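Long-range contacts in protein ElaA (PDB 1XEB), which probably transfers an acetyl group from acetyl-CoA to an amine substrate that is not yet known: residues A[3-8]-A[50-55]; A[23-28]-A[61-66]. All blocks are in the same frame, centred on the assembly; numbering follows the deposited sequence.

Contact 1: residues A[3-8]-A[50-55]; sequences LDWTCK and HHLMAW
W5 lies flat over A54: the methyl CB of A54 sits 3.3 Å from the centroid of the six-membered ring and 3° off its normal, a direct CH-pi contact. Its CG stands anti to the carbonyl carbon (chi1 -69°), and beyond it the ring end lies nearer the partner strand, where CZ3 meets L52 CD2 at 3.9 Å. L3 CD1 approaches A54 CB from another direction at the same 3.9 Å. On the other face of the sheet, T6 and M53 run side by side, T6 CG2 lying 3.7 Å from M53 CB, and the same methyl touches CD1 of W55. Between the two layers of side chains runs a regular antiparallel ladder. D4-W55, T6-M53 and K8-H51 are hydrogen-bonded pairs with two bonds each, and the bond from M53 N to T6 O measures 2.7 Å with an N-H...O angle of 163°. W5-A54 and C7-L52 are the non-hydrogen-bonded pairs between them. This is the opening strand pair of the GNAT sheet, with strand 4-9 at its edge and helix 15-32 connecting the two strands. Further out, helix 92-108 backs the W5 face: L96 and Q95 touch the indole, and R99 makes a cation-pi contact with it. Helix 15-32 backs the T6 face, where E17 forms a salt bridge with K8 NZ, which also bonds to D12 O. The H51 imidazole is gripped at both nitrogens, ND1 by Y63 OH and NE2 by D44 O.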
loop_
_atom_site.group_PDB
_atom_site.type_symbol
_atom_site.label_atom_id
_atom_site.label_comp_id
_atom_site.label_asym_id
_atom_site.label_seq_id
_atom_site.Cartn_x
_atom_site.Cartn_y
_atom_site.Cartn_z
ATOM N N LEU A 3 16.345 -7.460 -4.422
ATOM C CA LEU A 3 15.937 -6.066 -4.599
ATOM C C LEU A 3 16.472 -5.150 -3.502
ATOM O O LEU A 3 16.916 -5.608 -2.452
ATOM C CB LEU A 3 14.411 -5.967 -4.576
ATOM C CG LEU A 3 13.577 -6.864 -5.489
ATOM C CD1 LEU A 3 12.131 -6.886 -5.007
ATOM C CD2 LEU A 3 13.669 -6.362 -6.913
ATOM N N ASP A 4 16.408 -3.846 -3.751
ATOM C CA ASP A 4 16.830 -2.861 -2.772
ATOM C C ASP A 4 15.583 -2.200 -2.207
ATOM O O ASP A 4 14.916 -1.412 -2.887
ATOM C CB ASP A 4 17.735 -1.801 -3.399
ATOM C CG ASP A 4 19.167 -2.278 -3.551
ATOM O OD1 ASP A 4 19.779 -2.669 -2.528
ATOM O OD2 ASP A 4 19.683 -2.257 -4.692
ATOM N N TRP A 5 15.272 -2.531 -0.960
ATOM C CA TRP A 5 14.106 -1.980 -0.302
ATOM C C TRP A 5 14.368 -0.667 0.413
ATOM O O TRP A 5 15.438 -0.440 0.981
ATOM C CB TRP A 5 13.535 -2.986 0.690
ATOM C CG TRP A 5 12.927 -4.151 0.022
ATOM C CD1 TRP A 5 13.554 -5.305 -0.356
ATOM C CD2 TRP A 5 11.558 -4.295 -0.348
ATOM N NE1 TRP A 5 12.651 -6.166 -0.936
ATOM C CE2 TRP A 5 11.416 -5.567 -0.942
ATOM C CE3 TRP A 5 10.433 -3.475 -0.237
ATOM C CZ2 TRP A 5 10.191 -6.037 -1.417
ATOM C CZ3 TRP A 5 9.213 -3.941 -0.710
ATOM C CH2 TRP A 5 9.102 -5.210 -1.291
ATOM N N THR A 6 13.366 0.200 0.385
ATOM C CA THR A 6 13.474 1.492 1.041
ATOM C C THR A 6 12.119 1.970 1.567
ATOM O O THR A 6 11.083 1.812 0.912
ATOM C CB THR A 6 14.075 2.548 0.078
ATOM O OG1 THR A 6 13.863 3.849 0.622
ATOM C CG2 THR A 6 13.437 2.470 -1.296
ATOM N N CYS A 7 12.122 2.522 2.774
ATOM C CA CYS A 7 10.892 3.035 3.369
ATOM C C CYS A 7 11.161 4.453 3.814
ATOM O O CYS A 7 11.766 4.679 4.857
ATOM C CB CYS A 7 10.456 2.210 4.572
ATOM S SG CYS A 7 8.857 2.777 5.185
ATOM N N LYS A 8 10.692 5.406 3.026
ATOM C CA LYS A 8 10.943 6.794 3.323
ATOM C C LYS A 8 9.734 7.621 3.706
ATOM O O LYS A 8 8.598 7.354 3.296
ATOM C CB LYS A 8 11.629 7.454 2.119
ATOM C CG LYS A 8 12.941 6.797 1.699
ATOM C CD LYS A 8 13.529 7.397 0.400
ATOM C CE LYS A 8 13.993 8.839 0.571
ATOM N NZ LYS A 8 14.685 9.375 -0.652
ATOM N N HIS A 50 4.317 7.391 4.812
ATOM C CA HIS A 50 5.567 6.796 4.358
ATOM C C HIS A 50 5.368 6.083 3.030
ATOM O O HIS A 50 4.236 5.815 2.623
ATOM C CB HIS A 50 6.143 5.836 5.409
ATOM C CG HIS A 50 6.944 6.527 6.467
ATOM N ND1 HIS A 50 6.397 7.452 7.326
ATOM C CD2 HIS A 50 8.261 6.462 6.778
ATOM C CE1 HIS A 50 7.341 7.930 8.119
ATOM N NE2 HIS A 50 8.481 7.346 7.805
ATOM N N HIS A 51 6.477 5.799 2.351
ATOM C CA HIS A 51 6.431 5.122 1.068
ATOM C C HIS A 51 7.448 3.976 1.018
ATOM O O HIS A 51 8.666 4.197 1.068
ATOM C CB HIS A 51 6.694 6.138 -0.049
ATOM C CG HIS A 51 5.732 7.288 -0.049
ATOM N ND1 HIS A 51 4.588 7.307 -0.821
ATOM C CD2 HIS A 51 5.709 8.429 0.686
ATOM C CE1 HIS A 51 3.901 8.406 -0.557
ATOM N NE2 HIS A 51 4.561 9.102 0.355
ATOM N N LEU A 52 6.935 2.750 0.934
ATOM C CA LEU A 52 7.773 1.566 0.869
ATOM C C LEU A 52 8.014 1.249 -0.596
ATOM O O LEU A 52 7.077 1.125 -1.380
ATOM C CB LEU A 52 7.087 0.384 1.555
ATOM C CG LEU A 52 7.907 -0.905 1.518
ATOM C CD1 LEU A 52 9.112 -0.753 2.428
ATOM C CD2 LEU A 52 7.051 -2.084 1.943
HETATM N N MSE A 53 9.277 1.120 -0.966
HETATM C CA MSE A 53 9.630 0.860 -2.352
HETATM C C MSE A 53 10.679 -0.243 -2.495
HETATM O O MSE A 53 11.580 -0.372 -1.672
HETATM C CB MSE A 53 10.168 2.143 -2.997
HETATM C CG MSE A 53 9.216 3.326 -2.972
HETATM SE SE MSE A 53 10.088 5.034 -3.407
HETATM C CE MSE A 53 10.065 4.891 -5.314
ATOM N N ALA A 54 10.533 -1.039 -3.547
ATOM C CA ALA A 54 11.471 -2.107 -3.858
ATOM C C ALA A 54 11.955 -1.807 -5.276
ATOM O O ALA A 54 11.159 -1.750 -6.220
ATOM C CB ALA A 54 10.784 -3.462 -3.795
ATOM N N TRP A 55 13.263 -1.589 -5.403
ATOM C CA TRP A 55 13.890 -1.272 -6.686
ATOM C C TRP A 55 14.815 -2.360 -7.248
ATOM O O TRP A 55 15.373 -3.165 -6.502
ATOM C CB TRP A 55 14.702 0.007 -6.548
ATOM C CG TRP A 55 13.902 1.233 -6.345
ATOM C CD1 TRP A 55 13.303 1.644 -5.195
ATOM C CD2 TRP A 55 13.668 2.260 -7.315
ATOM N NE1 TRP A 55 12.713 2.873 -5.383
ATOM C CE2 TRP A 55 12.923 3.272 -6.678
ATOM C CE3 TRP A 55 14.018 2.423 -8.661
ATOM C CZ2 TRP A 55 12.523 4.433 -7.342
ATOM C CZ3 TRP A 55 13.619 3.578 -9.320
ATOM C CH2 TRP A 55 12.881 4.566 -8.664
#

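Contact 2: residues A[23-28]-A[61-66]; sequences QLRTEV and LAYLRL
R25 and Y63 make the close part of this contact: the aliphatic CD of R25 comes within 3.4 Å of Y63 CE2, obliquely to the ring, and the two side chains cross with guanidinium and phenol planes 33° apart. The bend of R25 at chi3 turns NE out of line with the CB-CG bond, and the guanidinium beyond it meets the phenol oxygen at its edge. The polar link is weak, with R25 NH2 3.4 Å from Y63 OH and an N-H...O angle of only 129°. Stronger partners fix the arginine, since NE is paired with E39 and NH2 with D44. R65 brings a like charge close, its NH1 lying 4.0 Å from R25 NH1, and the salt bridge from R65 NH1 to D41 probably helps to offset the repulsion. Packing is looser toward L61, where L24 carries the contact through CD2 alone, 4.1 Å from Y63 CB and 4.2 Å from L61 C. Here the strand has a classic beta bulge, L61 and A62 both facing A54. The far side of the helix is different again: Q23 is exposed, T26 and E27 partly so, and none of them approaches the strand. The axes of helix segment 23-28 and strand segment 61-66 pass 9.5 Å apart at 97°; L24 and R25 are the helix residues that touch the strand. Alternate strand residues A62, L64 and L66 touch helix 92-108 instead, giving the helix-sheet-helix sandwich of the GNAT fold.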
loop_
_atom_site.group_PDB
_atom_site.type_symbol
_atom_site.label_atom_id
_atom_site.label_comp_id
_atom_site.label_asym_id
_atom_site.label_seq_id
_atom_site.Cartn_x
_atom_site.Cartn_y
_atom_site.Cartn_z
ATOM N N GLN A 23 3.898 6.815 -11.114
ATOM C CA GLN A 23 3.815 6.207 -12.424
ATOM C C GLN A 23 3.459 4.723 -12.340
ATOM O O GLN A 23 2.739 4.199 -13.199
ATOM C CB GLN A 23 5.134 6.383 -13.142
ATOM C CG GLN A 23 5.030 6.085 -14.603
ATOM C CD GLN A 23 6.030 5.060 -15.008
ATOM O OE1 GLN A 23 5.669 3.947 -15.411
ATOM N NE2 GLN A 23 7.312 5.415 -14.892
ATOM N N LEU A 24 3.962 4.041 -11.311
ATOM C CA LEU A 24 3.669 2.616 -11.150
ATOM C C LEU A 24 2.207 2.453 -10.734
ATOM O O LEU A 24 1.475 1.592 -11.245
ATOM C CB LEU A 24 4.582 2.003 -10.086
ATOM C CG LEU A 24 4.305 0.531 -9.743
ATOM C CD1 LEU A 24 4.366 -0.327 -10.997
ATOM C CD2 LEU A 24 5.318 0.054 -8.715
ATOM N N ARG A 25 1.782 3.315 -9.818
ATOM C CA ARG A 25 0.415 3.282 -9.310
ATOM C C ARG A 25 -0.610 3.536 -10.407
ATOM O O ARG A 25 -1.666 2.881 -10.460
ATOM C CB ARG A 25 0.273 4.300 -8.173
ATOM C CG ARG A 25 0.746 3.762 -6.835
ATOM C CD ARG A 25 0.956 4.859 -5.807
ATOM N NE ARG A 25 -0.122 5.851 -5.785
ATOM C CZ ARG A 25 -0.145 6.866 -4.939
ATOM N NH1 ARG A 25 -1.144 7.750 -4.964
ATOM N NH2 ARG A 25 0.836 6.984 -4.052
ATOM N N THR A 26 -0.288 4.468 -11.294
ATOM C CA THR A 26 -1.182 4.812 -12.384
ATOM C C THR A 26 -1.240 3.670 -13.381
ATOM O O THR A 26 -2.315 3.304 -13.889
ATOM C CB THR A 26 -0.703 6.074 -13.123
ATOM O OG1 THR A 26 -0.702 7.188 -12.227
ATOM C CG2 THR A 26 -1.613 6.373 -14.284
ATOM N N GLU A 27 -0.072 3.103 -13.661
ATOM C CA GLU A 27 0.012 2.011 -14.613
ATOM C C GLU A 27 -0.874 0.844 -14.208
ATOM O O GLU A 27 -1.549 0.260 -15.044
ATOM C CB GLU A 27 1.458 1.555 -14.742
ATOM C CG GLU A 27 1.663 0.329 -15.621
ATOM C CD GLU A 27 3.130 -0.032 -15.725
ATOM O OE1 GLU A 27 3.845 0.627 -16.516
ATOM O OE2 GLU A 27 3.568 -0.957 -14.995
ATOM N N VAL A 28 -0.879 0.513 -12.918
ATOM C CA VAL A 28 -1.689 -0.596 -12.439
ATOM C C VAL A 28 -3.132 -0.254 -12.068
ATOM O O VAL A 28 -4.047 -0.861 -12.600
ATOM C CB VAL A 28 -1.003 -1.293 -11.257
ATOM C CG1 VAL A 28 -1.873 -2.421 -10.718
ATOM C CG2 VAL A 28 0.340 -1.851 -11.729
ATOM N N LEU A 61 9.702 -1.905 -8.835
ATOM C CA LEU A 61 8.888 -3.089 -9.090
ATOM C C LEU A 61 7.742 -3.332 -8.112
ATOM O O LEU A 61 6.768 -4.016 -8.441
ATOM C CB LEU A 61 9.781 -4.327 -9.152
ATOM C CG LEU A 61 10.922 -4.336 -10.178
ATOM C CD1 LEU A 61 11.537 -5.733 -10.189
ATOM C CD2 LEU A 61 10.421 -3.962 -11.575
ATOM N N ALA A 62 7.852 -2.776 -6.911
ATOM C CA ALA A 62 6.808 -2.957 -5.920
ATOM C C ALA A 62 6.736 -1.730 -5.047
ATOM O O ALA A 62 7.764 -1.093 -4.763
ATOM C CB ALA A 62 7.081 -4.192 -5.060
ATOM N N TYR A 63 5.516 -1.424 -4.607
ATOM C CA TYR A 63 5.264 -0.268 -3.774
ATOM C C TYR A 63 4.033 -0.427 -2.899
ATOM O O TYR A 63 3.126 -1.197 -3.203
ATOM C CB TYR A 63 5.061 0.950 -4.676
ATOM C CG TYR A 63 4.532 2.177 -3.971
ATOM C CD1 TYR A 63 5.399 3.118 -3.423
ATOM C CD2 TYR A 63 3.166 2.380 -3.829
ATOM C CE1 TYR A 63 4.913 4.236 -2.750
ATOM C CE2 TYR A 63 2.671 3.486 -3.152
ATOM C CZ TYR A 63 3.547 4.415 -2.617
ATOM O OH TYR A 63 3.058 5.535 -1.971
ATOM N N LEU A 64 4.037 0.288 -1.785
ATOM C CA LEU A 64 2.890 0.351 -0.902
ATOM C C LEU A 64 3.049 1.619 -0.053
ATOM O O LEU A 64 4.165 2.070 0.248
ATOM C CB LEU A 64 2.725 -0.913 -0.038
ATOM C CG LEU A 64 3.480 -1.190 1.258
ATOM C CD1 LEU A 64 3.153 -0.143 2.330
ATOM C CD2 LEU A 64 3.077 -2.579 1.734
ATOM N N ARG A 65 1.913 2.203 0.296
ATOM C CA ARG A 65 1.883 3.426 1.071
ATOM C C ARG A 65 1.345 3.219 2.488
ATOM O O ARG A 65 0.403 2.448 2.715
ATOM C CB ARG A 65 1.018 4.457 0.341
ATOM C CG ARG A 65 0.872 5.775 1.069
ATOM C CD ARG A 65 0.034 6.749 0.265
ATOM N NE ARG A 65 -1.362 6.329 0.149
ATOM C CZ ARG A 65 -2.295 7.035 -0.484
ATOM N NH1 ARG A 65 -1.972 8.194 -1.059
ATOM N NH2 ARG A 65 -3.549 6.590 -0.541
ATOM N N LEU A 66 1.961 3.926 3.429
ATOM C CA LEU A 66 1.568 3.888 4.822
ATOM C C LEU A 66 1.085 5.279 5.278
ATOM O O LEU A 66 1.844 6.249 5.250
ATOM C CB LEU A 66 2.758 3.424 5.677
ATOM C CG LEU A 66 3.176 1.981 5.380
ATOM C CD1 LEU A 66 4.677 1.804 5.505
ATOM C CD2 LEU A 66 2.457 1.062 6.313
#

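Contacts 1 and 2 have centres 11 Å apart and share one sheet, because strands 50-56 and 59-67 are antiparallel neighbours. Their segments alternate along the chain. The direct junction is a probable hydrogen bond of 2.6 Å between H51 ND1 and Y63 OH, which ties the phenol approached by R25 to the ladder of contact 1. Between the strands, H50 N lies 2.8 Å from L66 O. D44 serves both contacts, its backbone oxygen accepting from H51 and its carboxylate pairing with R25. In GNAT enzymes acetyl-CoA usually binds where the strand equivalent to 76-83 leads into the helix equivalent to 92-108, so the site probably lies near that neighbour of strand 59-67; neither contact is known to bind it.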